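PDB 3ALU: lectin CEL-IV, C-type from Cucumaria echinata, which binds galactose-containing sugars such as raffinose through a calcium-dependent C-type carbohydrate-recognition domain, four copies of which form the assembly. Local coordinates for residues S4-W9 / G14-L19; A52-A57 / V83-K88; T69-L74 / N142-C147. All coordinates share one frame; numbering follows the deposited sequence.

Contact 1: S4-W9 / G14-L19; sequences SCPPLW and GKCFRL
Cys16 and Arg18 form the two walls of a shallow groove along 14-19, and the indole of Trp9 is the bump that fills it. Phe17, between them, turns its side chain away, so the ring can sink onto the backbone, with Trp9 CE3 3.4 Å from Phe17 C. On the Arg18 wall, CB lies over one face of the indole, 3.5 Å from the centroid of the six-membered ring, a CH-pi contact. On the other wall the approach is looser, Trp9 CE3 standing 4.4 Å from Cys16 CB.

Arg18 then climbs out of the groove. With CG anti to the backbone N (chi1 -176°) and the chain extended to NE, it runs beside Leu8 in the same sense. Leu8 CD1 sits over one face of the guanidinium, 3.8 Å from Arg18 NH2, while Trp9 NE1 lies at the edge of that plane, which is perpendicular to the indole. Arginine suits the place because its methylenes pack on the aromatic ring and its flat head can be covered by a leucine methyl.

Pro6 to Trp9 make a type II turn, closed by Trp9 N to Pro6 O at 2.9 Å; Pro7 supplies the fixed phi of its first corner. A water donates to Leu8 O (2.7 Å) and to Phe17 O, tying the turn to the strand. At the far end the Cys5 SG–Cys16 SG disulfide, with a relaxed left-handed torsion of -91°, locks the two segments together. Here Ser4 and Cys5 also pair antiparallel with a strand of a second subunit, so the sheet runs on across the interface. The N-terminal hairpin, whose second arm is strand 15-21, with its extra disulfide, is characteristic of long-form C-type lectin domains.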
# COMPACT_ATOMS: atom_id res chain seq x y z
N SER A 4 1.13 4.33 -0.93
CA SER A 4 2.34 3.53 -1.18
C SER A 4 3.23 4.16 -2.24
O SER A 4 2.76 4.48 -3.36
CB SER A 4 1.95 2.15 -1.70
OG SER A 4 1.16 1.46 -0.76
N CYS A 5 4.50 4.33 -1.91
CA CYS A 5 5.48 4.97 -2.81
C CYS A 5 6.81 4.23 -2.85
O CYS A 5 7.16 3.52 -1.89
CB CYS A 5 5.76 6.41 -2.39
SG CYS A 5 4.30 7.47 -2.50
N PRO A 6 7.60 4.47 -3.90
CA PRO A 6 8.91 3.82 -3.87
C PRO A 6 9.89 4.50 -2.91
O PRO A 6 9.65 5.61 -2.44
CB PRO A 6 9.41 3.97 -5.31
CG PRO A 6 8.25 4.47 -6.12
CD PRO A 6 7.30 5.12 -5.19
N PRO A 7 11.02 3.83 -2.60
CA PRO A 7 12.02 4.36 -1.73
C PRO A 7 12.50 5.73 -2.18
O PRO A 7 12.75 5.95 -3.38
CB PRO A 7 13.15 3.33 -1.82
CG PRO A 7 12.45 2.08 -2.12
CD PRO A 7 11.40 2.51 -3.13
N LEU A 8 12.59 6.62 -1.21
CA LEU A 8 13.01 8.04 -1.37
C LEU A 8 11.85 8.93 -1.80
O LEU A 8 11.99 10.16 -1.75
CB LEU A 8 14.25 8.25 -2.27
CG LEU A 8 15.52 7.44 -1.94
CD1 LEU A 8 16.59 7.66 -3.07
CD2 LEU A 8 16.08 7.86 -0.57
N TRP A 9 10.73 8.34 -2.20
CA TRP A 9 9.54 9.14 -2.55
C TRP A 9 8.64 9.21 -1.33
O TRP A 9 8.80 8.43 -0.41
CB TRP A 9 8.79 8.56 -3.77
CG TRP A 9 9.62 8.67 -5.02
CD1 TRP A 9 10.75 7.93 -5.34
CD2 TRP A 9 9.44 9.59 -6.09
NE1 TRP A 9 11.26 8.34 -6.54
CE2 TRP A 9 10.48 9.36 -7.03
CE3 TRP A 9 8.49 10.58 -6.36
CZ2 TRP A 9 10.60 10.10 -8.23
CZ3 TRP A 9 8.61 11.32 -7.52
CH2 TRP A 9 9.65 11.07 -8.46
N GLY A 14 -2.70 9.94 -2.16
CA GLY A 14 -2.67 9.07 -3.32
C GLY A 14 -1.59 9.32 -4.35
O GLY A 14 -1.46 8.57 -5.31
N LYS A 15 -0.81 10.37 -4.14
CA LYS A 15 0.27 10.74 -5.08
C LYS A 15 1.63 10.64 -4.41
O LYS A 15 1.74 10.79 -3.20
CB LYS A 15 0.07 12.16 -5.58
CG LYS A 15 -1.13 12.26 -6.49
CD LYS A 15 -1.44 13.71 -6.86
CE LYS A 15 -0.45 14.21 -7.89
NZ LYS A 15 -0.94 15.52 -8.47
N CYS A 16 2.68 10.42 -5.21
CA CYS A 16 4.02 10.25 -4.68
C CYS A 16 4.90 11.39 -5.20
O CYS A 16 4.88 11.71 -6.41
CB CYS A 16 4.64 8.93 -5.16
SG CYS A 16 3.73 7.50 -4.52
N PHE A 17 5.61 12.00 -4.27
CA PHE A 17 6.40 13.19 -4.57
C PHE A 17 7.84 13.03 -4.16
O PHE A 17 8.17 12.29 -3.22
CB PHE A 17 5.85 14.39 -3.81
CG PHE A 17 4.41 14.74 -4.15
CD1 PHE A 17 3.37 14.31 -3.33
CD2 PHE A 17 4.12 15.51 -5.26
CE1 PHE A 17 2.04 14.65 -3.62
CE2 PHE A 17 2.81 15.86 -5.57
CZ PHE A 17 1.77 15.45 -4.77
N ARG A 18 8.72 13.79 -4.82
CA ARG A 18 10.11 13.85 -4.43
C ARG A 18 10.71 15.20 -4.84
O ARG A 18 10.51 15.68 -5.98
CB ARG A 18 10.90 12.68 -5.03
CG ARG A 18 12.38 12.65 -4.56
CD ARG A 18 13.03 11.32 -4.90
NE ARG A 18 14.45 11.49 -4.70
CZ ARG A 18 15.35 10.68 -5.25
NH1 ARG A 18 14.95 9.64 -5.98
NH2 ARG A 18 16.63 10.91 -5.08
N LEU A 19 11.36 15.81 -3.87
CA LEU A 19 12.14 17.05 -4.08
C LEU A 19 13.52 16.73 -4.58
O LEU A 19 14.27 15.93 -3.95
CB LEU A 19 12.20 17.80 -2.74
CG LEU A 19 13.12 19.04 -2.74
CD1 LEU A 19 12.50 20.16 -3.55
CD2 LEU A 19 13.39 19.50 -1.33
O HOH W 1 10.35 12.19 -1.09

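Contact 2: A52-A57 / V83-K88; sequences ASIHSA and VYIGMK
Ile54 and Ile85 cross at about a right angle in the hydrophobic core of the C-type lectin fold, where the loop leading into helix 57-70 meets the central strand 82-89. They touch through their ends, Ile54 CD1 lying 3.7 Å from Ile85 CD1 and a little farther from its CG2 branch. Ile54 sends CG1 out beside its backbone N. Ile85 instead holds CG1 between the backbone N and the carbonyl carbon (chi1 59°), which carries CD1 across the end of Ile54. Two branched, wholly apolar side chains suit this buried spot: Leu63 of the helix packs on Ile54, and Trp134 touches both isoleucines. Trp134 belongs to the strand that also carries the calcium ligand Asp136, whose side chain is about 9 Å from that of Ile85.

Beside the isoleucines the backbones join directly. The small Ala52 permits a close approach, and its carbonyl O lies 3.5 Å from Ile85 CB. Gly86, where strand 82-89 turns a corner, brings no side chain against that oxygen, and Gly86 N donates to Ala52 O at 2.8 Å, nearly straight at 165°, with the donor tilted 30° from the carbonyl plane.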
# COMPACT_ATOMS: atom_id res chain seq x y z
N ALA A 52 5.26 18.56 -10.10
CA ALA A 52 4.09 18.37 -9.27
C ALA A 52 2.96 19.32 -9.66
O ALA A 52 3.22 20.48 -9.90
CB ALA A 52 4.45 18.59 -7.81
N SER A 53 1.74 18.82 -9.66
CA SER A 53 0.55 19.71 -9.73
C SER A 53 -0.09 19.76 -8.34
O SER A 53 0.22 18.90 -7.54
CB SER A 53 -0.43 19.22 -10.75
OG SER A 53 -0.99 17.92 -10.48
N ILE A 54 -0.96 20.76 -8.07
CA ILE A 54 -1.43 21.01 -6.69
C ILE A 54 -2.90 21.34 -6.81
O ILE A 54 -3.26 22.22 -7.63
CB ILE A 54 -0.65 22.17 -6.03
CG1 ILE A 54 0.88 21.87 -6.06
CG2 ILE A 54 -1.17 22.45 -4.60
CD1 ILE A 54 1.79 23.03 -5.58
N HIS A 55 -3.75 20.66 -6.03
CA HIS A 55 -5.21 20.73 -6.28
C HIS A 55 -6.05 21.09 -5.08
O HIS A 55 -7.29 21.09 -5.15
CB HIS A 55 -5.67 19.44 -6.90
CG HIS A 55 -5.08 19.26 -8.24
ND1 HIS A 55 -3.97 18.47 -8.47
CD2 HIS A 55 -5.35 19.89 -9.40
CE1 HIS A 55 -3.63 18.56 -9.74
NE2 HIS A 55 -4.44 19.43 -10.33
N SER A 56 -5.38 21.42 -3.99
CA SER A 56 -6.09 21.79 -2.75
C SER A 56 -5.18 22.51 -1.78
O SER A 56 -3.93 22.41 -1.87
CB SER A 56 -6.71 20.55 -2.05
OG SER A 56 -5.70 19.78 -1.39
N ALA A 57 -5.79 23.22 -0.81
CA ALA A 57 -5.06 23.88 0.24
C ALA A 57 -4.23 22.90 1.08
O ALA A 57 -3.14 23.24 1.50
CB ALA A 57 -6.04 24.64 1.15
N VAL A 83 11.06 26.60 -5.68
CA VAL A 83 11.12 25.23 -6.14
C VAL A 83 10.06 25.07 -7.22
O VAL A 83 8.85 25.30 -6.93
CB VAL A 83 10.82 24.29 -4.95
CG1 VAL A 83 10.76 22.81 -5.38
CG2 VAL A 83 11.85 24.52 -3.77
N TYR A 84 10.45 24.66 -8.43
CA TYR A 84 9.51 24.51 -9.51
C TYR A 84 8.42 23.51 -9.25
O TYR A 84 8.67 22.45 -8.68
CB TYR A 84 10.19 24.09 -10.81
CG TYR A 84 10.81 25.20 -11.59
CD1 TYR A 84 10.06 26.37 -11.91
CD2 TYR A 84 12.09 25.07 -12.11
CE1 TYR A 84 10.65 27.39 -12.68
CE2 TYR A 84 12.67 26.07 -12.89
CZ TYR A 84 11.92 27.22 -13.20
OH TYR A 84 12.51 28.23 -13.95
N ILE A 85 7.21 23.89 -9.64
CA ILE A 85 6.09 22.96 -9.77
C ILE A 85 5.62 23.03 -11.23
O ILE A 85 6.15 23.85 -12.02
CB ILE A 85 4.97 23.32 -8.80
CG1 ILE A 85 4.48 24.75 -9.09
CG2 ILE A 85 5.46 23.18 -7.32
CD1 ILE A 85 3.30 25.18 -8.13
N GLY A 86 4.63 22.23 -11.58
CA GLY A 86 4.28 22.04 -13.01
C GLY A 86 3.40 23.12 -13.64
O GLY A 86 2.77 22.85 -14.64
N MET A 87 3.45 24.35 -13.10
CA MET A 87 2.53 25.44 -13.54
C MET A 87 3.08 26.25 -14.71
O MET A 87 4.17 26.81 -14.62
CB MET A 87 2.31 26.36 -12.33
CG MET A 87 1.49 27.65 -12.61
SD MET A 87 -0.08 27.43 -13.47
CE MET A 87 -1.09 26.69 -12.17
N LYS A 88 2.29 26.37 -15.79
CA LYS A 88 2.67 27.22 -16.93
C LYS A 88 1.61 28.30 -17.07
O LYS A 88 0.43 27.98 -17.11
CB LYS A 88 2.73 26.39 -18.22
CG LYS A 88 3.78 25.29 -18.18
CD LYS A 88 3.83 24.56 -19.51
CE LYS A 88 2.62 23.66 -19.68
NZ LYS A 88 2.75 22.66 -20.79

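Contact 3: T69-L74 / N142-C147; sequences TSLPDL and NFKYIC
Lys144 starts with CG anti to its carbonyl carbon (chi1 -62°), runs out straight through CD and CE, and bends only at its last torsion (chi4 65°), which swings NZ toward Leu74. Leu71 comes to meet it with CG likewise beside the backbone N; in the model its chi2 is 6°, nearly eclipsed and so perhaps imprecise, with CD2 against the middle of the lysine chain. The two side chains run alongside each other head to tail, Leu71 CD2 lying 3.9 Å from Lys144 CD. Leu74 crosses the lysine at about a right angle and reaches its end instead, with CD1 3.5 Å from Lys144 NZ and 4.1 Å from Lys144 CE.

Leu71 is the residue at which the chain leaves helix 57-70. Its carbonyl O accepts from Leu74 N (2.9 Å), and across this turn both leucines face strand 143-148, so that they meet successive parts of one lysine. The backbones stay far apart, 10.4 Å between the CA atoms of Leu71 and Lys144, and long side chains are needed to bridge the distance. Leu71, the buried one of the three, also rests on Pro81 and on His21 of strand 15-21, while the turn itself faces a second subunit, where Pro72 packs on His21 of that chain.

Lysine fits this border position because it is amphipathic: its methylenes can lie along leucine methyls while its amino group is carried toward the partly exposed margin. No hydrogen bond or salt bridge joins the two segments. Their attachment is thus one of dispersion and hydrophobic contact, to which the lysine contributes its methylenes. The two leucines supply no polar partner to NZ, so the contact itself neither neutralises the charge of the amino group nor fixes the direction of its N-H bonds.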
# COMPACT_ATOMS: atom_id res chain seq x y z
N THR A 69 10.77 21.59 5.51
CA THR A 69 11.49 20.61 6.36
C THR A 69 12.73 20.02 5.66
O THR A 69 13.68 19.60 6.34
CB THR A 69 10.60 19.46 6.86
OG1 THR A 69 10.11 18.70 5.76
CG2 THR A 69 9.43 20.01 7.67
N SER A 70 12.73 19.99 4.32
CA SER A 70 13.88 19.47 3.57
C SER A 70 15.01 20.50 3.42
O SER A 70 16.19 20.14 3.32
CB SER A 70 13.45 18.95 2.19
OG SER A 70 12.46 17.93 2.29
N LEU A 71 14.66 21.78 3.39
CA LEU A 71 15.61 22.86 3.12
C LEU A 71 15.70 23.89 4.26
O LEU A 71 15.73 25.08 3.98
CB LEU A 71 15.20 23.57 1.84
CG LEU A 71 15.60 23.03 0.46
CD1 LEU A 71 16.30 21.67 0.35
CD2 LEU A 71 14.60 23.39 -0.65
N PRO A 72 15.78 23.44 5.53
CA PRO A 72 15.58 24.46 6.59
C PRO A 72 16.64 25.56 6.62
O PRO A 72 16.33 26.70 6.99
CB PRO A 72 15.58 23.63 7.89
CG PRO A 72 16.34 22.36 7.52
CD PRO A 72 15.98 22.08 6.11
N ASP A 73 17.87 25.24 6.23
CA ASP A 73 18.96 26.23 6.28
C ASP A 73 18.91 27.17 5.08
O ASP A 73 19.68 28.14 5.01
CB ASP A 73 20.33 25.53 6.28
CG ASP A 73 20.66 24.89 7.61
OD1 ASP A 73 21.46 23.92 7.59
OD2 ASP A 73 20.15 25.36 8.66
N LEU A 74 18.05 26.88 4.11
CA LEU A 74 17.99 27.71 2.91
C LEU A 74 16.85 28.71 2.99
O LEU A 74 16.75 29.57 2.15
CB LEU A 74 17.86 26.86 1.65
CG LEU A 74 18.93 25.80 1.36
CD1 LEU A 74 18.64 25.31 -0.06
CD2 LEU A 74 20.38 26.30 1.49
N ASN A 142 17.10 28.63 -12.92
CA ASN A 142 17.57 27.27 -12.55
C ASN A 142 17.24 27.03 -11.07
O ASN A 142 17.90 27.57 -10.20
CB ASN A 142 19.10 27.16 -12.80
CG ASN A 142 19.46 26.81 -14.25
OD1 ASN A 142 19.00 27.44 -15.18
ND2 ASN A 142 20.32 25.80 -14.43
N PHE A 143 16.21 26.23 -10.79
CA PHE A 143 15.76 25.98 -9.43
C PHE A 143 15.71 24.46 -9.11
O PHE A 143 15.67 23.61 -10.00
CB PHE A 143 14.30 26.45 -9.22
CG PHE A 143 14.06 27.94 -9.28
CD1 PHE A 143 12.78 28.38 -9.66
CD2 PHE A 143 15.03 28.89 -8.94
CE1 PHE A 143 12.46 29.74 -9.67
CE2 PHE A 143 14.72 30.28 -9.00
CZ PHE A 143 13.44 30.68 -9.38
N LYS A 144 15.70 24.15 -7.82
CA LYS A 144 15.26 22.84 -7.32
C LYS A 144 13.79 22.65 -7.78
O LYS A 144 13.13 23.61 -8.22
CB LYS A 144 15.31 22.84 -5.82
CG LYS A 144 16.77 23.05 -5.28
CD LYS A 144 16.82 22.73 -3.81
CE LYS A 144 18.29 22.79 -3.29
NZ LYS A 144 18.89 24.16 -3.36
N TYR A 145 13.30 21.41 -7.69
CA TYR A 145 12.00 21.11 -8.30
C TYR A 145 11.42 19.89 -7.61
O TYR A 145 12.14 19.05 -7.08
CB TYR A 145 12.14 20.88 -9.84
CG TYR A 145 13.14 19.78 -10.22
CD1 TYR A 145 14.50 20.07 -10.30
CD2 TYR A 145 12.71 18.49 -10.52
CE1 TYR A 145 15.43 19.06 -10.62
CE2 TYR A 145 13.63 17.47 -10.87
CZ TYR A 145 14.99 17.79 -10.89
OH TYR A 145 15.94 16.82 -11.20
N ILE A 146 10.09 19.81 -7.59
CA ILE A 146 9.39 18.63 -7.09
C ILE A 146 8.74 17.88 -8.23
O ILE A 146 7.97 18.42 -9.02
CB ILE A 146 8.30 18.99 -6.05
CG1 ILE A 146 8.90 19.68 -4.84
CG2 ILE A 146 7.52 17.78 -5.62
CD1 ILE A 146 7.88 20.57 -4.12
N CYS A 147 9.08 16.59 -8.32
CA CYS A 147 8.41 15.66 -9.24
C CYS A 147 7.26 14.90 -8.55
O CYS A 147 7.31 14.63 -7.30
CB CYS A 147 9.40 14.61 -9.79
SG CYS A 147 10.78 15.29 -10.74

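In the fold
Contacts 1, 2 and 3 lie 14 to 16 Å apart, centre to centre, around one mixed sheet, with strand 143-148 as the shared element: it runs antiparallel to strand 15-21 of contact 1 and parallel to strand 82-89 of contact 2. Backbone bonds link them, Arg18 O with Cys147 N and Tyr84 N with Lys144 O. Contact 1 closes before the others open, whereas contacts 2 and 3 interleave along the chain, helix 57-70 joining their first segments. Contact 2 is central and nearest the calcium site, while contacts 1 and 3 reach the second subunit. The sheet thereby connects the sugar-binding side of the domain with its assembly surface.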